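Local coordinates for Ras GTPase-activating-like protein IQGAP2 (Homo sapiens, PDB 5CJP) that probably binds active Rho-family GTPases such as Cdc42 through a Ras-GAP-like helical domain, without being expected to speed their GTP hydrolysis, at residues L21-L26 with K334-I339; F100-R105 with Y235-P240; E135-W140 with Y156-E161. All coordinates share one frame; numbering follows the deposited sequence.

Contact 1: residues L21-L26 with K334-I339; sequences LQTNPL and KPVIYI
The C-terminal end of helix 7-23 docks against strand 337-343, where a glutamine amide pairs with the backbone of one strand residue. Q22 carries the contact. Its CG stands anti to the carbonyl carbon (chi1 -60°), the chain runs on extended, and the last torsion turns the amide so that its two polar atoms meet the backbone of one residue, I339. The amide N-H of I339 points almost straight at OE1 of Q22 (N to OE1 2.8 Å, 162° at the hydrogen), reaching it in the amide plane on a lone pair. In return, NE2 of Q22 gives a hydrogen bond to O of I339 at 2.7 Å, also on a lone pair and close to the amide plane of Q22. NE2 makes a further hydrogen bond to F18 O, one turn back on its own helix. Three bonds therefore grip this amide and fix which way round it lies. Packing fills in around the pair: OE1 of Q22 lies 3.6 Å from CB of Y338, and NE2 sits at the edge of the Y338 ring. Y338 itself turns away to meet the ring of Y19. One residue on, OG1 of T23 faces CG2 of V336 tip to tip at 3.7 Å. Beyond T23 the helix ends as N24 leaves helical geometry; its OD1 caps Y27 N and so starts helix 25-34. Residues 337-339 also pair antiparallel with a strand of the second subunit, so helix 7-23 is fastened to a sheet that continues across the interface with that subunit. The arrangement is that of a side-chain amide that pairs with both the N-H and the C=O of one strand residue, much as a neighbouring strand would.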
loop_
_atom_site.group_PDB
_atom_site.type_symbol
_atom_site.label_atom_id
_atom_site.label_comp_id
_atom_site.label_asym_id
_atom_site.label_seq_id
_atom_site.Cartn_x
_atom_site.Cartn_y
_atom_site.Cartn_z
ATOM N N LEU E 21 -8.448 -16.313 6.279
ATOM C CA LEU E 21 -8.636 -14.873 6.147
ATOM C C LEU E 21 -9.192 -14.463 4.787
ATOM O O LEU E 21 -10.049 -13.587 4.713
ATOM C CB LEU E 21 -7.325 -14.136 6.369
ATOM C CG LEU E 21 -7.079 -13.627 7.779
ATOM C CD1 LEU E 21 -5.700 -12.999 7.838
ATOM C CD2 LEU E 21 -8.147 -12.621 8.149
ATOM N N GLN E 22 -8.700 -15.094 3.723
ATOM C CA GLN E 22 -9.116 -14.786 2.352
ATOM C C GLN E 22 -10.248 -15.646 1.799
ATOM O O GLN E 22 -10.998 -15.218 0.918
ATOM C CB GLN E 22 -7.923 -14.952 1.395
ATOM C CG GLN E 22 -6.733 -14.046 1.708
ATOM C CD GLN E 22 -5.457 -14.496 1.022
ATOM O OE1 GLN E 22 -5.311 -14.388 -0.208
ATOM N NE2 GLN E 22 -4.524 -15.015 1.813
ATOM N N THR E 23 -10.374 -16.852 2.325
ATOM C CA THR E 23 -11.328 -17.801 1.789
ATOM C C THR E 23 -12.531 -18.111 2.652
ATOM O O THR E 23 -13.580 -18.516 2.128
ATOM C CB THR E 23 -10.570 -19.116 1.454
ATOM O OG1 THR E 23 -9.562 -18.827 0.485
ATOM C CG2 THR E 23 -11.471 -20.156 0.886
ATOM N N ASN E 24 -12.382 -17.919 3.959
ATOM C CA ASN E 24 -13.450 -18.249 4.879
ATOM C C ASN E 24 -13.352 -17.454 6.186
ATOM O O ASN E 24 -13.137 -18.013 7.262
ATOM C CB ASN E 24 -13.388 -19.751 5.124
ATOM C CG ASN E 24 -14.597 -20.279 5.851
ATOM O OD1 ASN E 24 -15.541 -19.539 6.131
ATOM N ND2 ASN E 24 -14.576 -21.572 6.163
ATOM N N PRO E 25 -13.494 -16.124 6.101
ATOM C CA PRO E 25 -13.413 -15.292 7.310
ATOM C C PRO E 25 -14.503 -15.606 8.335
ATOM O O PRO E 25 -14.280 -15.504 9.551
ATOM C CB PRO E 25 -13.472 -13.857 6.771
ATOM C CG PRO E 25 -14.086 -14.001 5.374
ATOM C CD PRO E 25 -13.582 -15.309 4.872
ATOM N N LEU E 26 -15.672 -16.017 7.850
ATOM C CA LEU E 26 -16.759 -16.372 8.758
ATOM C C LEU E 26 -16.331 -17.466 9.717
ATOM O O LEU E 26 -16.625 -17.412 10.922
ATOM C CB LEU E 26 -17.976 -16.846 7.981
ATOM C CG LEU E 26 -18.690 -15.770 7.177
ATOM C CD1 LEU E 26 -19.811 -16.432 6.403
ATOM C CD2 LEU E 26 -19.228 -14.685 8.100
ATOM N N LYS E 334 -16.744 -21.122 -8.483
ATOM C CA LYS E 334 -15.519 -21.229 -9.270
ATOM C C LYS E 334 -14.334 -21.572 -8.367
ATOM O O LYS E 334 -14.437 -21.486 -7.145
ATOM C CB LYS E 334 -15.256 -19.919 -10.017
ATOM C CG LYS E 334 -16.177 -19.685 -11.203
ATOM C CD LYS E 334 -16.099 -20.845 -12.179
ATOM C CE LYS E 334 -16.954 -20.601 -13.412
ATOM N NZ LYS E 334 -16.477 -19.447 -14.231
ATOM N N PRO E 335 -13.193 -21.981 -8.960
ATOM C CA PRO E 335 -11.984 -22.338 -8.197
ATOM C C PRO E 335 -11.430 -21.137 -7.439
ATOM O O PRO E 335 -11.585 -19.989 -7.866
ATOM C CB PRO E 335 -11.004 -22.805 -9.276
ATOM C CG PRO E 335 -11.883 -23.185 -10.431
ATOM C CD PRO E 335 -12.960 -22.137 -10.405
ATOM N N VAL E 336 -10.769 -21.390 -6.324
ATOM C CA VAL E 336 -10.225 -20.281 -5.569
ATOM C C VAL E 336 -8.698 -20.263 -5.507
ATOM O O VAL E 336 -8.041 -21.300 -5.395
ATOM C CB VAL E 336 -10.840 -20.230 -4.133
ATOM C CG1 VAL E 336 -11.183 -21.627 -3.661
ATOM C CG2 VAL E 336 -9.865 -19.568 -3.156
ATOM N N ILE E 337 -8.163 -19.050 -5.595
ATOM C CA ILE E 337 -6.739 -18.769 -5.550
ATOM C C ILE E 337 -6.517 -17.912 -4.291
ATOM O O ILE E 337 -7.385 -17.123 -3.921
ATOM C CB ILE E 337 -6.320 -17.945 -6.786
ATOM C CG1 ILE E 337 -6.149 -18.848 -7.998
ATOM C CG2 ILE E 337 -5.060 -17.207 -6.519
ATOM C CD1 ILE E 337 -7.424 -19.471 -8.418
ATOM N N TYR E 338 -5.381 -18.064 -3.621
ATOM C CA TYR E 338 -5.118 -17.248 -2.447
ATOM C C TYR E 338 -3.629 -17.056 -2.151
ATOM O O TYR E 338 -2.762 -17.716 -2.711
ATOM C CB TYR E 338 -5.836 -17.822 -1.225
ATOM C CG TYR E 338 -5.270 -19.131 -0.712
ATOM C CD1 TYR E 338 -4.482 -19.173 0.448
ATOM C CD2 TYR E 338 -5.542 -20.341 -1.371
ATOM C CE1 TYR E 338 -3.986 -20.384 0.929
ATOM C CE2 TYR E 338 -5.053 -21.548 -0.893
ATOM C CZ TYR E 338 -4.282 -21.565 0.249
ATOM O OH TYR E 338 -3.804 -22.771 0.720
ATOM N N ILE E 339 -3.350 -16.154 -1.233
ATOM C CA ILE E 339 -1.998 -15.805 -0.861
ATOM C C ILE E 339 -1.562 -16.474 0.437
ATOM O O ILE E 339 -2.199 -16.295 1.477
ATOM C CB ILE E 339 -1.928 -14.282 -0.710
ATOM C CG1 ILE E 339 -2.099 -13.641 -2.097
ATOM C CG2 ILE E 339 -0.690 -13.872 0.050
ATOM C CD1 ILE E 339 -1.066 -14.057 -3.084
#

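Contact 2: residues F100-R105 with Y235-P240; sequences FNRGAR and YRYMNP
The backbone oxygen of Y237 is gripped by two N-H groups of a single side chain, that of R102, on helix 92-102. NH2 of R102 gives the better bond, 3.1 Å to O of Y237 with 151° at the hydrogen; it approaches from above the carbonyl plane, although the oxygen lies near the plane of the guanidinium. NE of R102 adds a weak second bond to O of Y237 at 3.4 Å. An arm extended from CG to NE brings the group there. NH2 also comes near O of R236, at an angle too poor for a hydrogen bond, and it packs against CG of P240 at 3.7 Å. P240 has no N-H to offer the preceding turn, and helix 222-243 is kinked at this point. The side chains of R102 and Y237 slide past each other in opposite directions, their guanidinium and ring planes 14° apart, with CG of R102 4.0 Å from CE1 of Y237. CB of N101 rests near the same ring atom, while its ND2 turns back to V97 O. An alanine at R102 would remove both donors to Y237 O and would probably loosen helix 92-102 from the kinked turn of helix 222-243. YRYMNP resembles the FLR…PA signature of Ras GAPs, with tyrosine for leucine before R236, and Y235 and N239 bond to the partner protein. With a neutral carbonyl as acceptor, the charge of R102 finds no counter-ion in the two segments; its ionic partner is a long, weak one, an acidic side chain of the other protein.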
loop_
_atom_site.group_PDB
_atom_site.type_symbol
_atom_site.label_atom_id
_atom_site.label_comp_id
_atom_site.label_asym_id
_atom_site.label_seq_id
_atom_site.Cartn_x
_atom_site.Cartn_y
_atom_site.Cartn_z
ATOM N N PHE E 100 -16.826 -4.104 14.797
ATOM C CA PHE E 100 -17.279 -4.140 13.422
ATOM C C PHE E 100 -18.286 -3.049 13.113
ATOM O O PHE E 100 -18.304 -2.515 12.014
ATOM C CB PHE E 100 -17.886 -5.499 13.090
ATOM C CG PHE E 100 -18.383 -5.591 11.685
ATOM C CD1 PHE E 100 -17.487 -5.718 10.628
ATOM C CD2 PHE E 100 -19.756 -5.465 11.404
ATOM C CE1 PHE E 100 -17.943 -5.717 9.312
ATOM C CE2 PHE E 100 -20.224 -5.458 10.085
ATOM C CZ PHE E 100 -19.320 -5.586 9.042
ATOM N N ASN E 101 -19.124 -2.709 14.081
ATOM C CA ASN E 101 -20.112 -1.671 13.844
ATOM C C ASN E 101 -19.563 -0.250 13.950
ATOM O O ASN E 101 -20.209 0.708 13.532
ATOM C CB ASN E 101 -21.315 -1.882 14.775
ATOM C CG ASN E 101 -22.305 -2.906 14.214
ATOM O OD1 ASN E 101 -22.961 -2.653 13.211
ATOM N ND2 ASN E 101 -22.393 -4.061 14.842
ATOM N N ARG E 102 -18.356 -0.114 14.482
ATOM C CA ARG E 102 -17.741 1.203 14.608
ATOM C C ARG E 102 -17.186 1.696 13.283
ATOM O O ARG E 102 -17.429 2.837 12.881
ATOM C CB ARG E 102 -16.600 1.189 15.631
ATOM C CG ARG E 102 -17.034 1.514 17.028
ATOM C CD ARG E 102 -15.888 1.441 18.028
ATOM N NE ARG E 102 -16.411 1.652 19.373
ATOM C CZ ARG E 102 -16.058 0.922 20.424
ATOM N NH1 ARG E 102 -15.169 -0.063 20.294
ATOM N NH2 ARG E 102 -16.635 1.141 21.595
ATOM N N GLY E 103 -16.437 0.834 12.605
ATOM C CA GLY E 103 -15.836 1.244 11.356
ATOM C C GLY E 103 -16.139 0.396 10.150
ATOM O O GLY E 103 -15.242 0.133 9.348
ATOM N N ALA E 104 -17.396 -0.019 10.019
ATOM C CA ALA E 104 -17.834 -0.831 8.890
ATOM C C ALA E 104 -17.800 -0.003 7.603
ATOM O O ALA E 104 -16.767 0.546 7.238
ATOM C CB ALA E 104 -19.247 -1.371 9.147
ATOM N N ARG E 105 -18.943 0.100 6.932
ATOM C CA ARG E 105 -19.056 0.842 5.675
ATOM C C ARG E 105 -19.865 2.130 5.706
ATOM O O ARG E 105 -19.841 2.914 4.752
ATOM C CB ARG E 105 -19.650 -0.064 4.627
ATOM C CG ARG E 105 -18.660 -0.983 4.044
ATOM C CD ARG E 105 -17.717 -0.146 3.230
ATOM N NE ARG E 105 -17.508 -0.752 1.930
ATOM C CZ ARG E 105 -16.680 -1.764 1.728
ATOM N NH1 ARG E 105 -15.989 -2.255 2.753
ATOM N NH2 ARG E 105 -16.556 -2.295 0.519
ATOM N N TYR E 235 -22.617 1.776 27.074
ATOM C CA TYR E 235 -21.314 1.625 27.718
ATOM C C TYR E 235 -20.252 1.027 26.815
ATOM O O TYR E 235 -19.092 1.398 26.871
ATOM C CB TYR E 235 -21.435 0.760 28.978
ATOM C CG TYR E 235 -20.169 0.719 29.803
ATOM C CD1 TYR E 235 -19.797 1.804 30.589
ATOM C CD2 TYR E 235 -19.326 -0.388 29.769
ATOM C CE1 TYR E 235 -18.627 1.795 31.317
ATOM C CE2 TYR E 235 -18.145 -0.417 30.494
ATOM C CZ TYR E 235 -17.798 0.679 31.270
ATOM O OH TYR E 235 -16.621 0.666 31.996
ATOM N N ARG E 236 -20.659 0.092 25.973
ATOM C CA ARG E 236 -19.735 -0.576 25.089
ATOM C C ARG E 236 -19.549 0.099 23.725
ATOM O O ARG E 236 -18.414 0.310 23.283
ATOM C CB ARG E 236 -20.187 -2.033 24.927
ATOM C CG ARG E 236 -19.272 -3.050 25.610
ATOM C CD ARG E 236 -17.957 -3.099 24.818
ATOM N NE ARG E 236 -17.122 -4.291 25.007
ATOM C CZ ARG E 236 -17.572 -5.509 25.282
ATOM N NH1 ARG E 236 -18.869 -5.743 25.436
ATOM N NH2 ARG E 236 -16.713 -6.513 25.352
ATOM N N TYR E 237 -20.648 0.473 23.072
ATOM C CA TYR E 237 -20.570 1.072 21.746
ATOM C C TYR E 237 -20.171 2.538 21.620
ATOM O O TYR E 237 -19.178 2.855 20.975
ATOM C CB TYR E 237 -21.894 0.847 21.010
ATOM C CG TYR E 237 -21.938 1.417 19.606
ATOM C CD1 TYR E 237 -20.954 1.085 18.659
ATOM C CD2 TYR E 237 -22.985 2.263 19.210
ATOM C CE1 TYR E 237 -21.014 1.577 17.357
ATOM C CE2 TYR E 237 -23.058 2.763 17.902
ATOM C CZ TYR E 237 -22.070 2.417 16.981
ATOM O OH TYR E 237 -22.132 2.911 15.685
ATOM N N MET E 238 -20.930 3.441 22.227
ATOM C CA MET E 238 -20.614 4.859 22.080
ATOM C C MET E 238 -19.942 5.606 23.222
ATOM O O MET E 238 -19.249 6.585 22.976
ATOM C CB MET E 238 -21.864 5.615 21.669
ATOM C CG MET E 238 -22.962 5.618 22.692
ATOM S SD MET E 238 -24.385 6.350 21.896
ATOM C CE MET E 238 -25.530 4.902 21.818
ATOM N N ASN E 239 -20.129 5.163 24.461
ATOM C CA ASN E 239 -19.513 5.860 25.582
ATOM C C ASN E 239 -17.991 5.984 25.389
ATOM O O ASN E 239 -17.377 6.992 25.763
ATOM C CB ASN E 239 -19.855 5.150 26.895
ATOM C CG ASN E 239 -19.741 6.068 28.094
ATOM O OD1 ASN E 239 -20.154 7.227 28.046
ATOM N ND2 ASN E 239 -19.194 5.551 29.183
ATOM N N PRO E 240 -17.353 4.948 24.824
ATOM C CA PRO E 240 -15.908 5.075 24.631
ATOM C C PRO E 240 -15.560 6.172 23.622
ATOM O O PRO E 240 -14.517 6.814 23.728
ATOM C CB PRO E 240 -15.512 3.684 24.143
ATOM C CG PRO E 240 -16.441 2.800 24.925
ATOM C CD PRO E 240 -17.763 3.528 24.799
#

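Contact 3: residues E135-W140 with Y156-E161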
loop_
_atom_site.group_PDB
_atom_site.type_symbol
_atom_site.label_atom_id
_atom_site.label_comp_id
_atom_site.label_asym_id
_atom_site.label_seq_id
_atom_site.Cartn_x
_atom_site.Cartn_y
_atom_site.Cartn_z
ATOM N N GLU E 135 -9.883 17.618 44.947
ATOM C CA GLU E 135 -9.111 18.042 43.788
ATOM C C GLU E 135 -9.380 19.509 43.507
ATOM O O GLU E 135 -8.485 20.245 43.097
ATOM C CB GLU E 135 -9.465 17.204 42.558
ATOM C CG GLU E 135 -8.573 15.986 42.376
ATOM C CD GLU E 135 -8.810 15.260 41.062
ATOM O OE1 GLU E 135 -9.861 14.600 40.922
ATOM O OE2 GLU E 135 -7.940 15.354 40.165
ATOM N N VAL E 136 -10.617 19.935 43.727
ATOM C CA VAL E 136 -10.964 21.331 43.504
ATOM C C VAL E 136 -10.321 22.140 44.614
ATOM O O VAL E 136 -9.658 23.143 44.360
ATOM C CB VAL E 136 -12.497 21.566 43.544
ATOM C CG1 VAL E 136 -12.809 23.013 43.149
ATOM C CG2 VAL E 136 -13.199 20.587 42.618
ATOM N N TYR E 137 -10.519 21.689 45.848
ATOM C CA TYR E 137 -9.965 22.368 47.007
ATOM C C TYR E 137 -8.488 22.609 46.799
ATOM O O TYR E 137 -8.005 23.736 46.894
ATOM C CB TYR E 137 -10.151 21.530 48.271
ATOM C CG TYR E 137 -9.330 22.046 49.432
ATOM C CD1 TYR E 137 -9.751 23.146 50.176
ATOM C CD2 TYR E 137 -8.098 21.473 49.741
ATOM C CE1 TYR E 137 -8.964 23.667 51.197
ATOM C CE2 TYR E 137 -7.303 21.986 50.758
ATOM C CZ TYR E 137 -7.739 23.083 51.482
ATOM O OH TYR E 137 -6.942 23.597 52.483
ATOM N N LYS E 138 -7.773 21.532 46.516
ATOM C CA LYS E 138 -6.347 21.627 46.305
ATOM C C LYS E 138 -6.028 22.490 45.089
ATOM O O LYS E 138 -4.925 23.019 44.960
ATOM C CB LYS E 138 -5.748 20.228 46.155
ATOM C CG LYS E 138 -4.242 20.246 46.046
ATOM C CD LYS E 138 -3.624 18.886 46.205
ATOM C CE LYS E 138 -3.511 18.483 47.650
ATOM N NZ LYS E 138 -2.617 17.307 47.731
ATOM N N ALA E 139 -6.994 22.644 44.193
ATOM C CA ALA E 139 -6.778 23.462 43.006
ATOM C C ALA E 139 -7.030 24.941 43.315
ATOM O O ALA E 139 -6.452 25.819 42.678
ATOM C CB ALA E 139 -7.690 22.999 41.885
ATOM N N TRP E 140 -7.892 25.199 44.297
ATOM C CA TRP E 140 -8.250 26.557 44.719
ATOM C C TRP E 140 -7.006 27.295 45.202
ATOM O O TRP E 140 -5.939 27.182 44.600
ATOM C CB TRP E 140 -9.306 26.458 45.830
ATOM C CG TRP E 140 -9.784 27.745 46.463
ATOM C CD1 TRP E 140 -9.883 27.992 47.798
ATOM C CD2 TRP E 140 -10.286 28.920 45.807
ATOM N NE1 TRP E 140 -10.413 29.235 48.020
ATOM C CE2 TRP E 140 -10.672 29.830 46.819
ATOM C CE3 TRP E 140 -10.450 29.294 44.475
ATOM C CZ2 TRP E 140 -11.212 31.087 46.536
ATOM C CZ3 TRP E 140 -10.993 30.551 44.197
ATOM C CH2 TRP E 140 -11.366 31.428 45.227
ATOM N N TYR E 156 -2.574 22.045 52.829
ATOM C CA TYR E 156 -2.297 21.520 51.495
ATOM C C TYR E 156 -2.584 20.022 51.486
ATOM O O TYR E 156 -1.706 19.229 51.823
ATOM C CB TYR E 156 -0.828 21.753 51.151
ATOM C CG TYR E 156 -0.570 22.129 49.714
ATOM C CD1 TYR E 156 -0.979 21.305 48.669
ATOM C CD2 TYR E 156 0.102 23.311 49.402
ATOM C CE1 TYR E 156 -0.727 21.652 47.345
ATOM C CE2 TYR E 156 0.360 23.667 48.086
ATOM C CZ TYR E 156 -0.055 22.834 47.062
ATOM O OH TYR E 156 0.198 23.190 45.758
ATOM N N ASP E 157 -3.807 19.653 51.105
ATOM C CA ASP E 157 -4.257 18.258 51.054
ATOM C C ASP E 157 -5.248 17.949 52.194
ATOM O O ASP E 157 -4.852 17.572 53.298
ATOM C CB ASP E 157 -3.055 17.310 51.122
ATOM C CG ASP E 157 -3.451 15.862 51.133
ATOM O OD1 ASP E 157 -4.164 15.450 52.070
ATOM O OD2 ASP E 157 -3.042 15.133 50.206
ATOM N N VAL E 158 -6.538 18.105 51.910
ATOM C CA VAL E 158 -7.581 17.863 52.900
ATOM C C VAL E 158 -8.525 16.740 52.445
ATOM O O VAL E 158 -8.246 16.053 51.458
ATOM C CB VAL E 158 -8.400 19.160 53.150
ATOM C CG1 VAL E 158 -9.476 19.333 52.075
ATOM C CG2 VAL E 158 -9.000 19.138 54.543
ATOM N N THR E 159 -9.631 16.549 53.171
ATOM C CA THR E 159 -10.605 15.510 52.828
ATOM C C THR E 159 -11.821 16.120 52.140
ATOM O O THR E 159 -11.986 17.341 52.116
ATOM C CB THR E 159 -11.111 14.722 54.076
ATOM O OG1 THR E 159 -12.089 15.492 54.780
ATOM C CG2 THR E 159 -9.961 14.404 55.017
ATOM N N THR E 160 -12.666 15.259 51.579
ATOM C CA THR E 160 -13.869 15.704 50.885
ATOM C C THR E 160 -14.728 16.578 51.782
ATOM O O THR E 160 -14.890 17.770 51.527
ATOM C CB THR E 160 -14.729 14.510 50.415
ATOM O OG1 THR E 160 -14.025 13.769 49.410
ATOM C CG2 THR E 160 -16.052 15.003 49.846
ATOM N N GLU E 161 -15.279 15.976 52.830
ATOM C CA GLU E 161 -16.139 16.687 53.765
ATOM C C GLU E 161 -15.633 18.081 54.124
ATOM O O GLU E 161 -16.378 19.064 54.050
ATOM C CB GLU E 161 -16.323 15.858 55.040
ATOM C CG GLU E 161 -15.028 15.309 55.625
ATOM C CD GLU E 161 -15.232 14.615 56.964
ATOM O OE1 GLU E 161 -14.253 14.054 57.501
ATOM O OE2 GLU E 161 -16.367 14.632 57.487
#
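From CB, the K138 chain sets CG anti to the backbone N (chi1 -175°) and runs past the edge of Y156 before turning to D157. CG lies 4.0 Å from CE1 of Y156 and CD a little farther from the same atom, the two side chains crossing at about a right angle. The chain bends at chi3 (-80°), which brings CE to 3.9 Å from CD1 of Y156, near the ring plane, and to 3.5 Å from CA of D157. At the tip, NZ forms a salt bridge with OD2 of D157, at 3.3 Å only a weak hydrogen bond. The other carboxylate oxygen, OD1, is bonded to a polar side chain of the partner protein, so the aspartate is shared between lysine and interface. One residue back, Y137 takes CG1 of V158 over one ring face in a CH-pi contact, 3.7 Å from the centroid and 22° off the normal. Y137 also meets the Y166 ring, A163 of helix 160-163 and V169 of helix 167-193. Residues 156-158 thus lie across helix 133-139, on their way into helix 160-163.

Contact 3 is nested along the chain inside contact 2, and contact 2 inside contact 1. In space they spread out: contact 2 is buried, its centre about 4 Å from that of the chain, while contacts 1 and 3 lie at the surface on opposite sides of it, their centres about 61 Å apart. Nearest atoms of contacts 1 and 2 are about 9 Å apart, those of contacts 2 and 3 about 18 Å. The side chains of Q22 and R236 each lie about 10 Å from a bound GTP, not the same one, and all three contacts touch a chain of another protein. N57, R59, E60 and Y326, which line a GTP pocket, belong to none of them.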